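PDB 4RXU: periplasmic sugar-binding protein from Chloroflexus aurantiacus, which binds D-glucose, seen here as the beta-pyranose, and probably delivers sugar to an ABC-type transporter as its solute-binding protein. Local coordinates for residues E42-Q47 against K298-L303; I35-K40 against V63-S68; I91-D96 against Y117-R122. All blocks are in the same frame, centred on the assembly; numbering follows the deposited sequence.

Contact 1 of 3, residues E42-Q47 against K298-L303; sequences EPRWIQ and KDVRTL. With BGC (beta-D-glucopyranose), chain C.
The glucose pocket of this periplasmic binding protein is where R44 and K298 meet. Both reach the same hydroxyl of the bound sugar. R44 NH2 donates to BGC O3 at 2.9 Å, and O3 lies at the edge of the guanidinium, in its plane. K298 NZ gives bonds to BGC O2 and O3. The two cations are therefore close, with R44 NH2 3.7 Å from K298 NZ. Nearby acids probably offset the repulsion: R44 is salt-bridged to D48 and D118. K298 NZ is hydrogen-bonded to Q277, with D278 a weak, long ion pair.

A bend at chi2 (58°) places R44 CD 3.6 Å from BGC O3. W45 CZ3 lies over the centre of one guanidinium face, 3.7 Å above its plane. At the edge, R44 NH1 meets L303 CD2 at 3.3 Å. V300 CG2 packs obliquely against R44 NE and also approaches Q47 OE1, which is hydrogen-bonded to Y357.

E42 OE1 accepts from BGC O6 at 2.6 Å. It also accepts from W45 NE1, nearly straight at 165°. The indole meets this oxygen from above the carboxylate plane and helps to fix the acid.

D299 caps helix 300-315 with a weak bond from R301 N. This helix and helix 44-59 come together at their N-terminal ends, and L303 and K298 also pack on F133 of strand 129-133.

Contact 2 of 3, residues I35-K40 against V63-S68; sequences IVLPTK and VEILFS
F67 packs its ring against L37 and K40 where two neighbouring strands run out into loops. F67 CB lies 3.9 Å from L37 O. CG stands anti to the carbonyl carbon, beside the backbone N (chi1 -78°). From there the ring meets residues 35-40 atom by atom. F67 CD2 comes to 3.5 Å from T39 C. F67 CE2 touches L37 CB at 3.6 Å, and CZ reaches L37 CD1. K40 CG sits over the centre of one F67 ring face, 3.7 Å from the centroid and 6° off the normal, a CH-pi contact. The K40 chain crosses the ring side chain at about a right angle. An alanine in place of F67 would probably open a gap beside L37 and leave K40 CG without its aromatic face.

The backbones below this cluster belong to a beta-alpha-beta unit: strand 29-37, helix 44-59, strand 61-67. The two strands are parallel. I35 N donates to E64 O, and L66 N donates to I35 O. L37 N donates to L66 O. The ladder ends with S68 N on L37 O, the most bent of the four at 138°.

I35, L37, I65 and F67 share one face of the sheet, toward helix 44-59, where F52 meets I35 and E49 meets F67. I35 CD1 touches V63 CG1 at 3.7 Å and I65 CG1 at 4.0 Å. V36 and L66 point to the other face, toward helix 72-84. There V36 CG1 lies 3.2 Å from S68 OG, which is hydrogen-bonded to N78.

Contact 3 of 3, residues I91-D96 against Y117-R122; sequences IICPHD and YDRLIR. With BGC (beta-D-glucopyranose), chain C.
R119 uses all three guanidinium nitrogens at once, two on the sugar and one on P94 of residues 91-96. NE donates to BGC O1 and NH2 to BGC O5, both at 169°. R119 NH1 donates to P94 O at 3.2 Å, with that oxygen in the guanidinium plane. R119 NH1 also gives a bond of 2.8 Å to a water, and the same water is 2.8 Å from H95 ND1. NH2 is salt-bridged to E42 as well. Together these bonds fix the orientation of the group. The chain is extended from CG to NE, and its anti chi3 (175°) carries NE out to BGC O1. Further back, R119 CD lies 3.6 Å from C93 SG.

D118 OD2 accepts from BGC O2 at 2.7 Å.

Deeper in, Y117 N donates to I92 O. I91 CG2 packs on Y117 CB at 3.7 Å, and C93 CB lies at the edge of the tyrosine ring. P94 CG rests on I121 CG1, and I121 CD1 on I92 CG2.

Sugar-binding side chains thus stand on the loop after a parallel strand, at its C-terminal end, as in other periplasmic sugar-binding proteins with paired alpha/beta lobes.

Overall arrangement
Contacts 1 and 3 are buried and share the glucose; contact 2 is only partly buried and lies beside the pocket. Contacts 2 and 3 hold one sheet, in which strand 29-37 lies between 61-67 and 89-92. Probable hydrogen bonds link V36 to I91 and C93. Contact 1 is tied to contact 2 through helix 44-59, with W45 packed on P38 and T39. Its ties to contact 3 are two salt bridges plus packing, such as L303 on Y117. Chemistry follows place. Contact 2 is a backbone ladder with apolar side chains. Contact 1 brings two helices together by side-chain packing and by cations that share the sugar. Contact 3 combines strand packing with a polar loop.

Contact 1 of 3, residues E42-Q47 against K298-L303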
loop_
_atom_site.group_PDB
_atom_site.type_symbol
_atom_site.label_atom_id
_atom_site.label_comp_id
_atom_site.label_asym_id
_atom_site.label_seq_id
_atom_site.Cartn_x
_atom_site.Cartn_y
_atom_site.Cartn_z
ATOM N N GLU A 42 5.615 4.484 -9.385
ATOM C CA GLU A 42 4.459 3.874 -8.734
ATOM C C GLU A 42 3.430 4.970 -8.599
ATOM O O GLU A 42 3.728 5.992 -7.991
ATOM C CB GLU A 42 4.820 3.301 -7.353
ATOM C CG GLU A 42 5.805 2.131 -7.396
ATOM C CD GLU A 42 6.354 1.751 -6.027
ATOM O OE1 GLU A 42 5.732 2.074 -4.972
ATOM O OE2 GLU A 42 7.425 1.099 -6.024
ATOM N N PRO A 43 2.225 4.767 -9.156
ATOM C CA PRO A 43 1.276 5.899 -9.201
ATOM C C PRO A 43 0.924 6.505 -7.836
ATOM O O PRO A 43 0.636 7.685 -7.732
ATOM C CB PRO A 43 0.026 5.274 -9.821
ATOM C CG PRO A 43 0.543 4.189 -10.680
ATOM C CD PRO A 43 1.814 3.675 -10.055
ATOM N N ARG A 44 0.964 5.677 -6.794
ATOM C CA ARG A 44 0.575 6.094 -5.454
ATOM C C ARG A 44 1.242 7.411 -5.080
ATOM O O ARG A 44 0.574 8.313 -4.577
ATOM C CB ARG A 44 0.926 5.019 -4.416
ATOM C CG ARG A 44 0.867 5.474 -2.958
ATOM C CD ARG A 44 -0.480 6.019 -2.502
ATOM N NE ARG A 44 -0.264 6.801 -1.295
ATOM C CZ ARG A 44 -0.126 6.328 -0.059
ATOM N NH1 ARG A 44 0.187 7.171 0.926
ATOM N NH2 ARG A 44 -0.309 5.045 0.230
ATOM N N TRP A 45 2.552 7.517 -5.352
ATOM C CA TRP A 45 3.311 8.670 -4.832
ATOM C C TRP A 45 3.006 9.973 -5.550
ATOM O O TRP A 45 3.273 11.039 -5.010
ATOM C CB TRP A 45 4.826 8.396 -4.740
ATOM C CG TRP A 45 4.999 7.056 -4.126
ATOM C CD1 TRP A 45 5.430 5.945 -4.747
ATOM C CD2 TRP A 45 4.531 6.638 -2.831
ATOM N NE1 TRP A 45 5.303 4.850 -3.916
ATOM C CE2 TRP A 45 4.755 5.260 -2.733
ATOM C CE3 TRP A 45 3.968 7.302 -1.741
ATOM C CZ2 TRP A 45 4.410 4.530 -1.609
ATOM C CZ3 TRP A 45 3.639 6.578 -0.625
ATOM C CH2 TRP A 45 3.860 5.213 -0.563
ATOM N N ILE A 46 2.431 9.880 -6.739
ATOM C CA ILE A 46 1.906 11.047 -7.426
ATOM C C ILE A 46 0.725 11.632 -6.645
ATOM O O ILE A 46 0.587 12.856 -6.558
ATOM C CB ILE A 46 1.519 10.695 -8.879
ATOM C CG1 ILE A 46 2.674 9.997 -9.614
ATOM C CG2 ILE A 46 1.116 11.947 -9.629
ATOM C CD1 ILE A 46 3.962 10.777 -9.697
ATOM N N GLN A 47 -0.104 10.768 -6.053
ATOM C CA GLN A 47 -1.196 11.249 -5.203
ATOM C C GLN A 47 -0.619 12.042 -4.027
ATOM O O GLN A 47 -1.014 13.185 -3.761
ATOM C CB GLN A 47 -2.066 10.122 -4.685
ATOM C CG GLN A 47 -2.824 9.312 -5.731
ATOM C CD GLN A 47 -4.007 8.600 -5.095
ATOM O OE1 GLN A 47 -4.835 9.233 -4.410
ATOM N NE2 GLN A 47 -4.089 7.289 -5.289
ATOM N N LYS A 298 -7.730 4.903 0.797
ATOM C CA LYS A 298 -6.841 5.437 1.822
ATOM C C LYS A 298 -6.740 6.944 1.586
ATOM O O LYS A 298 -6.186 7.370 0.574
ATOM C CB LYS A 298 -5.469 4.752 1.747
ATOM C CG LYS A 298 -5.550 3.229 1.607
ATOM C CD LYS A 298 -4.299 2.468 1.966
ATOM C CE LYS A 298 -3.104 2.938 1.172
ATOM N NZ LYS A 298 -1.974 1.987 1.383
ATOM N N ASP A 299 -7.350 7.737 2.464
ATOM C CA ASP A 299 -7.492 9.156 2.203
ATOM C C ASP A 299 -6.154 9.848 2.401
ATOM O O ASP A 299 -5.774 10.202 3.507
ATOM C CB ASP A 299 -8.598 9.750 3.089
ATOM C CG ASP A 299 -9.020 11.134 2.668
ATOM O OD1 ASP A 299 -8.220 11.841 2.001
ATOM O OD2 ASP A 299 -10.165 11.509 3.009
ATOM N N VAL A 300 -5.450 10.020 1.287
ATOM C CA VAL A 300 -4.140 10.661 1.276
ATOM C C VAL A 300 -4.188 12.089 1.799
ATOM O O VAL A 300 -3.197 12.597 2.311
ATOM C CB VAL A 300 -3.501 10.569 -0.137
ATOM C CG1 VAL A 300 -2.177 11.322 -0.190
ATOM C CG2 VAL A 300 -3.266 9.117 -0.538
ATOM N N ARG A 301 -5.328 12.759 1.695
ATOM C CA ARG A 301 -5.435 14.086 2.319
ATOM C C ARG A 301 -5.185 14.033 3.831
ATOM O O ARG A 301 -4.531 14.906 4.403
ATOM C CB ARG A 301 -6.819 14.715 2.070
ATOM C CG ARG A 301 -7.183 14.812 0.604
ATOM C CD ARG A 301 -8.607 15.276 0.420
ATOM N NE ARG A 301 -9.548 14.318 0.971
ATOM C CZ ARG A 301 -10.863 14.453 0.944
ATOM N NH1 ARG A 301 -11.414 15.540 0.400
ATOM N NH2 ARG A 301 -11.621 13.510 1.490
ATOM N N THR A 302 -5.700 12.980 4.467
ATOM C CA THR A 302 -5.507 12.822 5.905
ATOM C C THR A 302 -4.050 12.484 6.230
ATOM O O THR A 302 -3.491 13.004 7.184
ATOM C CB THR A 302 -6.418 11.729 6.476
ATOM O OG1 THR A 302 -7.775 12.032 6.110
ATOM C CG2 THR A 302 -6.308 11.629 8.004
ATOM N N LEU A 303 -3.447 11.611 5.433
ATOM C CA LEU A 303 -2.078 11.185 5.680
ATOM C C LEU A 303 -1.154 12.402 5.576
ATOM O O LEU A 303 -0.298 12.638 6.442
ATOM C CB LEU A 303 -1.674 10.102 4.680
ATOM C CG LEU A 303 -0.503 9.224 5.152
ATOM C CD1 LEU A 303 -0.949 8.224 6.204
ATOM C CD2 LEU A 303 0.158 8.502 3.991
HETATM C C2 BGC C . 1.461 1.942 -0.386
HETATM C C3 BGC C . 0.354 1.615 -1.367
HETATM C C4 BGC C . 0.927 1.576 -2.776
HETATM C C5 BGC C . 2.147 0.657 -2.851
HETATM C C6 BGC C . 2.858 0.705 -4.185
HETATM C C1 BGC C . 2.469 0.820 -0.567
HETATM O O1 BGC C . 3.458 0.818 0.421
HETATM O O2 BGC C . 0.925 1.975 0.942
HETATM O O3 BGC C . -0.652 2.617 -1.248
HETATM O O4 BGC C . -0.064 1.010 -3.655
HETATM O O5 BGC C . 3.083 0.992 -1.845
HETATM O O6 BGC C . 3.130 2.047 -4.596
#

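Contact 2 of 3, residues I35-K40 against V63-S68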
loop_
_atom_site.group_PDB
_atom_site.type_symbol
_atom_site.label_atom_id
_atom_site.label_comp_id
_atom_site.label_asym_id
_atom_site.label_seq_id
_atom_site.Cartn_x
_atom_site.Cartn_y
_atom_site.Cartn_z
ATOM N N ILE A 35 10.674 16.573 2.449
ATOM C CA ILE A 35 9.861 15.404 2.145
ATOM C C ILE A 35 10.586 14.546 1.129
ATOM O O ILE A 35 11.028 15.065 0.103
ATOM C CB ILE A 35 8.487 15.805 1.587
ATOM C CG1 ILE A 35 7.676 16.546 2.658
ATOM C CG2 ILE A 35 7.696 14.586 1.111
ATOM C CD1 ILE A 35 6.462 17.283 2.096
ATOM N N VAL A 36 10.727 13.249 1.425
ATOM C CA VAL A 36 11.363 12.315 0.486
ATOM C C VAL A 36 10.412 11.196 0.156
ATOM O O VAL A 36 9.906 10.525 1.058
ATOM C CB VAL A 36 12.713 11.764 1.017
ATOM C CG1 VAL A 36 13.374 10.784 0.035
ATOM C CG2 VAL A 36 13.675 12.906 1.301
ATOM N N LEU A 37 10.130 11.047 -1.135
ATOM C CA LEU A 37 9.212 9.993 -1.631
ATOM C C LEU A 37 9.998 9.035 -2.521
ATOM O O LEU A 37 10.979 9.429 -3.130
ATOM C CB LEU A 37 8.041 10.616 -2.386
ATOM C CG LEU A 37 7.105 11.469 -1.500
ATOM C CD1 LEU A 37 6.094 12.161 -2.405
ATOM C CD2 LEU A 37 6.406 10.670 -0.394
ATOM N N PRO A 38 9.549 7.772 -2.631
ATOM C CA PRO A 38 10.474 6.765 -3.147
ATOM C C PRO A 38 10.642 6.738 -4.653
ATOM O O PRO A 38 11.751 6.495 -5.138
ATOM C CB PRO A 38 9.870 5.454 -2.632
ATOM C CG PRO A 38 8.394 5.761 -2.531
ATOM C CD PRO A 38 8.399 7.153 -1.957
ATOM N N THR A 39 9.564 6.983 -5.394
ATOM C CA THR A 39 9.608 6.872 -6.848
ATOM C C THR A 39 8.384 7.516 -7.464
ATOM O O THR A 39 7.315 7.503 -6.856
ATOM C CB THR A 39 9.711 5.386 -7.310
ATOM O OG1 THR A 39 9.765 5.316 -8.734
ATOM C CG2 THR A 39 8.542 4.557 -6.820
ATOM N N LYS A 40 8.543 8.039 -8.680
ATOM C CA LYS A 40 7.408 8.502 -9.497
ATOM C C LYS A 40 6.808 7.376 -10.352
ATOM O O LYS A 40 5.827 7.578 -11.048
ATOM C CB LYS A 40 7.818 9.668 -10.411
ATOM C CG LYS A 40 7.904 11.011 -9.707
ATOM C CD LYS A 40 7.414 12.150 -10.605
ATOM C CE LYS A 40 8.527 12.946 -11.261
ATOM N NZ LYS A 40 8.243 14.407 -11.169
ATOM N N VAL A 63 7.974 23.713 1.286
ATOM C CA VAL A 63 8.719 22.532 1.723
ATOM C C VAL A 63 9.162 21.763 0.475
ATOM O O VAL A 63 8.350 21.462 -0.412
ATOM C CB VAL A 63 7.825 21.623 2.590
ATOM C CG1 VAL A 63 8.488 20.283 2.881
ATOM C CG2 VAL A 63 7.412 22.316 3.874
ATOM N N GLU A 64 10.450 21.441 0.410
ATOM C CA GLU A 64 10.976 20.734 -0.748
ATOM C C GLU A 64 10.572 19.255 -0.712
ATOM O O GLU A 64 10.629 18.613 0.340
ATOM C CB GLU A 64 12.501 20.869 -0.847
ATOM C CG GLU A 64 13.075 20.284 -2.132
ATOM C CD GLU A 64 14.535 20.646 -2.357
ATOM O OE1 GLU A 64 15.230 20.978 -1.369
ATOM O OE2 GLU A 64 14.992 20.597 -3.523
ATOM N N ILE A 65 10.158 18.748 -1.872
ATOM C CA ILE A 65 9.856 17.328 -2.090
ATOM C C ILE A 65 10.883 16.771 -3.066
ATOM O O ILE A 65 11.062 17.294 -4.147
ATOM C CB ILE A 65 8.446 17.137 -2.692
ATOM C CG1 ILE A 65 7.387 17.764 -1.760
ATOM C CG2 ILE A 65 8.134 15.663 -2.938
ATOM C CD1 ILE A 65 5.978 17.809 -2.324
ATOM N N LEU A 66 11.580 15.734 -2.639
ATOM C CA LEU A 66 12.547 15.007 -3.463
ATOM C C LEU A 66 12.087 13.569 -3.650
ATOM O O LEU A 66 11.544 12.946 -2.724
ATOM C CB LEU A 66 13.919 14.957 -2.797
ATOM C CG LEU A 66 14.561 16.327 -2.607
ATOM C CD1 LEU A 66 15.834 16.238 -1.782
ATOM C CD2 LEU A 66 14.849 16.984 -3.941
ATOM N N PHE A 67 12.320 13.050 -4.845
ATOM C CA PHE A 67 12.047 11.643 -5.130
ATOM C C PHE A 67 13.375 10.892 -5.190
ATOM O O PHE A 67 14.386 11.415 -5.632
ATOM C CB PHE A 67 11.267 11.435 -6.446
ATOM C CG PHE A 67 9.796 11.731 -6.334
ATOM C CD1 PHE A 67 9.316 13.023 -6.483
ATOM C CD2 PHE A 67 8.877 10.706 -6.046
ATOM C CE1 PHE A 67 7.965 13.300 -6.368
ATOM C CE2 PHE A 67 7.532 10.983 -5.922
ATOM C CZ PHE A 67 7.078 12.276 -6.081
ATOM N N SER A 68 13.315 9.626 -4.822
ATOM C CA SER A 68 14.475 8.760 -4.727
ATOM C C SER A 68 14.711 7.838 -5.915
ATOM O O SER A 68 15.698 7.103 -5.930
ATOM C CB SER A 68 14.392 7.960 -3.435
ATOM O OG SER A 68 14.353 8.853 -2.324
#

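Contact 3 of 3, residues I91-D96 against Y117-R122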
loop_
_atom_site.group_PDB
_atom_site.type_symbol
_atom_site.label_atom_id
_atom_site.label_comp_id
_atom_site.label_asym_id
_atom_site.label_seq_id
_atom_site.Cartn_x
_atom_site.Cartn_y
_atom_site.Cartn_z
ATOM N N ILE A 91 10.274 14.136 6.579
ATOM C CA ILE A 91 9.148 13.232 6.295
ATOM C C ILE A 91 9.625 12.339 5.154
ATOM O O ILE A 91 9.954 12.828 4.064
ATOM C CB ILE A 91 7.907 14.027 5.867
ATOM C CG1 ILE A 91 7.408 14.921 7.016
ATOM C CG2 ILE A 91 6.812 13.090 5.376
ATOM C CD1 ILE A 91 6.528 16.056 6.528
ATOM N N ILE A 92 9.697 11.036 5.407
ATOM C CA ILE A 92 10.330 10.118 4.453
ATOM C C ILE A 92 9.557 8.810 4.278
ATOM O O ILE A 92 9.300 8.104 5.257
ATOM C CB ILE A 92 11.812 9.814 4.820
ATOM C CG1 ILE A 92 12.408 8.801 3.830
ATOM C CG2 ILE A 92 11.974 9.358 6.274
ATOM C CD1 ILE A 92 13.920 8.739 3.891
ATOM N N CYS A 93 9.216 8.525 3.016
ATOM C CA CYS A 93 8.695 7.244 2.626
ATOM C C CYS A 93 9.823 6.454 1.957
ATOM O O CYS A 93 10.241 6.801 0.858
ATOM C CB CYS A 93 7.506 7.393 1.703
ATOM S SG CYS A 93 6.904 5.810 1.140
ATOM N N PRO A 94 10.303 5.378 2.628
ATOM C CA PRO A 94 11.438 4.681 2.105
ATOM C C PRO A 94 11.128 3.839 0.898
ATOM O O PRO A 94 10.061 3.226 0.799
ATOM C CB PRO A 94 11.868 3.764 3.264
ATOM C CG PRO A 94 10.635 3.565 4.065
ATOM C CD PRO A 94 9.989 4.923 3.998
ATOM N N HIS A 95 12.089 3.782 -0.009
ATOM C CA HIS A 95 12.006 2.772 -1.055
ATOM C C HIS A 95 12.159 1.356 -0.510
ATOM O O HIS A 95 11.346 0.468 -0.781
ATOM C CB HIS A 95 13.047 2.992 -2.118
ATOM C CG HIS A 95 13.025 1.901 -3.121
ATOM N ND1 HIS A 95 11.906 1.639 -3.877
ATOM C CD2 HIS A 95 13.911 0.920 -3.392
ATOM C CE1 HIS A 95 12.128 0.576 -4.622
ATOM N NE2 HIS A 95 13.347 0.133 -4.360
ATOM N N ASP A 96 13.188 1.178 0.302
ATOM C CA ASP A 96 13.480 -0.099 0.924
ATOM C C ASP A 96 13.580 0.155 2.416
ATOM O O ASP A 96 14.447 0.881 2.857
ATOM C CB ASP A 96 14.775 -0.690 0.363
ATOM C CG ASP A 96 15.135 -2.026 0.988
ATOM O OD1 ASP A 96 15.039 -2.211 2.231
ATOM O OD2 ASP A 96 15.542 -2.907 0.229
ATOM N N TYR A 117 6.917 7.846 6.661
ATOM C CA TYR A 117 5.688 8.254 6.015
ATOM C C TYR A 117 5.192 7.134 5.115
ATOM O O TYR A 117 5.882 6.721 4.191
ATOM C CB TYR A 117 5.937 9.500 5.184
ATOM C CG TYR A 117 4.694 10.017 4.483
ATOM C CD1 TYR A 117 3.724 10.724 5.157
ATOM C CD2 TYR A 117 4.497 9.766 3.142
ATOM C CE1 TYR A 117 2.582 11.163 4.512
ATOM C CE2 TYR A 117 3.377 10.229 2.482
ATOM C CZ TYR A 117 2.417 10.913 3.182
ATOM O OH TYR A 117 1.299 11.339 2.512
ATOM N N ASP A 118 3.993 6.656 5.436
ATOM C CA ASP A 118 3.287 5.572 4.750
ATOM C C ASP A 118 3.941 4.218 4.973
ATOM O O ASP A 118 3.273 3.280 5.383
ATOM C CB ASP A 118 3.085 5.801 3.257
ATOM C CG ASP A 118 2.112 4.818 2.694
ATOM O OD1 ASP A 118 0.894 5.085 2.821
ATOM O OD2 ASP A 118 2.550 3.743 2.195
ATOM N N ARG A 119 5.225 4.112 4.633
ATOM C CA ARG A 119 6.019 2.899 4.806
ATOM C C ARG A 119 6.980 3.115 5.941
ATOM O O ARG A 119 7.433 4.246 6.182
ATOM C CB ARG A 119 6.844 2.600 3.557
ATOM C CG ARG A 119 6.032 2.331 2.327
ATOM C CD ARG A 119 6.946 2.200 1.130
ATOM N NE ARG A 119 6.222 1.821 -0.058
ATOM C CZ ARG A 119 6.748 1.765 -1.267
ATOM N NH1 ARG A 119 8.011 2.119 -1.460
ATOM N NH2 ARG A 119 6.001 1.374 -2.281
ATOM N N LEU A 120 7.286 2.022 6.629
ATOM C CA LEU A 120 8.114 2.061 7.813
ATOM C C LEU A 120 9.593 1.792 7.514
ATOM O O LEU A 120 9.950 0.804 6.885
ATOM C CB LEU A 120 7.580 1.007 8.794
ATOM C CG LEU A 120 8.176 0.974 10.200
ATOM C CD1 LEU A 120 8.062 2.321 10.901
ATOM C CD2 LEU A 120 7.525 -0.154 10.993
ATOM N N ILE A 121 10.454 2.688 7.985
ATOM C CA ILE A 121 11.892 2.435 8.031
ATOM C C ILE A 121 12.164 1.430 9.134
ATOM O O ILE A 121 11.688 1.587 10.255
ATOM C CB ILE A 121 12.683 3.728 8.307
ATOM C CG1 ILE A 121 12.512 4.661 7.106
ATOM C CG2 ILE A 121 14.154 3.403 8.528
ATOM C CD1 ILE A 121 13.188 6.005 7.229
ATOM N N ARG A 122 12.949 0.410 8.811
ATOM C CA ARG A 122 13.199 -0.713 9.699
ATOM C C ARG A 122 14.605 -0.804 10.228
ATOM O O ARG A 122 15.524 -0.209 9.677
ATOM C CB ARG A 122 12.842 -2.015 8.990
ATOM C CG ARG A 122 11.349 -2.131 8.715
ATOM C CD ARG A 122 11.022 -3.472 8.092
ATOM N NE ARG A 122 10.982 -4.542 9.099
ATOM C CZ ARG A 122 11.859 -5.517 9.256
ATOM N NH1 ARG A 122 12.934 -5.630 8.481
ATOM N NH2 ARG A 122 11.640 -6.402 10.230
HETATM C C2 BGC C . 1.461 1.942 -0.386
HETATM C C3 BGC C . 0.354 1.615 -1.367
HETATM C C4 BGC C . 0.927 1.576 -2.776
HETATM C C5 BGC C . 2.147 0.657 -2.851
HETATM C C6 BGC C . 2.858 0.705 -4.185
HETATM C C1 BGC C . 2.469 0.820 -0.567
HETATM O O1 BGC C . 3.458 0.818 0.421
HETATM O O2 BGC C . 0.925 1.975 0.942
HETATM O O3 BGC C . -0.652 2.617 -1.248
HETATM O O4 BGC C . -0.064 1.010 -3.655
HETATM O O5 BGC C . 3.083 0.992 -1.845
HETATM O O6 BGC C . 3.130 2.047 -4.596
HETATM O O HOH W 1 9.143 2.274 -3.962
#